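Local coordinates for protein spherulin-3A (Physarum polycephalum, PDB 1HDF) that serves as a structural protein of the beta/gamma-crystallin family and binds calcium ions, at residues S49-P54 with S76-D81. Numbering follows the deposited sequence.
Sequences SVKVGP and SSQVTD
S76 begins the pairing from a backbone turned to positive phi (45°). Its N gives a straight hydrogen bond to G53 O (3.0 Å), but comes from above the carbonyl plane. S76 OG lies 3.3 Å from P54 CA. At S77 the good bond is V52 N to S77 O, 2.8 Å and nearly linear (171°); the return bond from S77 N to V52 O is weak. S77 OG hydrogen-bonds E74 O and lies against V52 CG2. Strand 77-79 runs antiparallel to 49-52 and forms an edge of one of the two antiparallel sheets of the beta/gamma-crystallin domain. Q78 and K51 form a non-hydrogen-bonded pair on one face. Their side chains cross obliquely: Q78 bends at chi2 (-111°), bringing OE1 to 3.4 Å from K51 CG. K51 stays extended; its NZ hydrogen-bonds N9 OD1, and it makes a cation-pi contact with F23. An alanine here would lack the chain crossing Q78 and the amine, and would probably leave Q78 less fixed and weaken the hold on the N-terminal arm. V79 exchanges two bonds with V50, V50 N to V79 O and V79 N to V50 O, both 3.0 Å. On the face opposite K51, V79 CG1 lies beside V50 CB at 3.8 Å. V50 and V52 also pack on L73 of strand 70-73.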
# COMPACT_ATOMS: atom_id res chain seq x y z
N SER A 49 -14.26 21.64 6.92
CA SER A 49 -14.34 21.84 5.47
C SER A 49 -13.35 20.91 4.75
O SER A 49 -12.34 20.51 5.31
CB SER A 49 -14.05 23.31 5.09
OG SER A 49 -12.74 23.69 5.43
N VAL A 50 -13.66 20.57 3.50
CA VAL A 50 -12.81 19.65 2.74
C VAL A 50 -12.66 19.98 1.25
O VAL A 50 -13.53 20.60 0.64
CB VAL A 50 -13.38 18.20 2.83
CG1 VAL A 50 -12.44 17.21 2.15
CG2 VAL A 50 -13.60 17.83 4.29
N LYS A 51 -11.54 19.54 0.67
CA LYS A 51 -11.25 19.72 -0.74
C LYS A 51 -10.69 18.41 -1.27
O LYS A 51 -9.74 17.86 -0.70
CB LYS A 51 -10.23 20.83 -0.96
CG LYS A 51 -10.75 22.24 -0.80
CD LYS A 51 -9.66 23.24 -1.10
CE LYS A 51 -10.20 24.66 -1.26
NZ LYS A 51 -9.10 25.64 -1.54
N VAL A 52 -11.27 17.90 -2.35
CA VAL A 52 -10.80 16.64 -2.93
C VAL A 52 -10.23 16.90 -4.32
O VAL A 52 -10.86 17.57 -5.16
CB VAL A 52 -11.94 15.59 -3.03
CG1 VAL A 52 -11.36 14.22 -3.38
CG2 VAL A 52 -12.70 15.51 -1.71
N GLY A 53 -9.04 16.37 -4.57
CA GLY A 53 -8.38 16.58 -5.85
C GLY A 53 -9.00 15.86 -7.03
O GLY A 53 -9.93 15.07 -6.86
N PRO A 54 -8.50 16.13 -8.25
CA PRO A 54 -9.03 15.48 -9.46
C PRO A 54 -8.82 13.97 -9.42
O PRO A 54 -7.95 13.48 -8.68
CB PRO A 54 -8.25 16.16 -10.59
CG PRO A 54 -6.95 16.54 -9.93
CD PRO A 54 -7.42 17.07 -8.58
N SER A 76 -12.45 16.57 -7.44
CA SER A 76 -12.49 18.02 -7.62
C SER A 76 -13.70 18.66 -6.96
O SER A 76 -14.38 19.49 -7.56
CB SER A 76 -12.49 18.35 -9.12
OG SER A 76 -11.41 17.72 -9.80
N SER A 77 -13.97 18.28 -5.72
CA SER A 77 -15.11 18.85 -5.01
C SER A 77 -14.66 19.44 -3.69
O SER A 77 -13.53 19.25 -3.26
CB SER A 77 -16.14 17.77 -4.72
OG SER A 77 -15.69 16.95 -3.66
N GLN A 78 -15.56 20.16 -3.05
CA GLN A 78 -15.30 20.76 -1.75
C GLN A 78 -16.57 21.08 -1.01
O GLN A 78 -17.60 21.37 -1.62
CB GLN A 78 -14.50 22.05 -1.90
CG GLN A 78 -14.72 22.75 -3.20
CD GLN A 78 -13.49 22.69 -4.04
OE1 GLN A 78 -12.42 23.13 -3.60
NE2 GLN A 78 -13.61 22.15 -5.25
N VAL A 79 -16.50 21.00 0.31
CA VAL A 79 -17.64 21.30 1.16
C VAL A 79 -17.13 22.35 2.15
O VAL A 79 -16.20 22.08 2.92
CB VAL A 79 -18.15 20.03 1.88
CG1 VAL A 79 -16.97 19.18 2.33
CG2 VAL A 79 -19.02 20.41 3.08
N THR A 80 -17.72 23.54 2.10
CA THR A 80 -17.28 24.64 2.97
C THR A 80 -17.71 24.48 4.42
O THR A 80 -17.13 25.08 5.32
CB THR A 80 -17.82 26.00 2.49
OG1 THR A 80 -19.24 26.03 2.64
CG2 THR A 80 -17.46 26.23 1.03
N ASP A 81 -18.74 23.67 4.64
CA ASP A 81 -19.23 23.43 5.99
C ASP A 81 -19.78 22.00 6.08
O ASP A 81 -20.81 21.69 5.49
CB ASP A 81 -20.34 24.44 6.31
CG ASP A 81 -20.77 24.38 7.76
OD1 ASP A 81 -20.74 23.28 8.35
OD2 ASP A 81 -21.16 25.43 8.30
O HOH W 1 -10.83 20.75 -4.44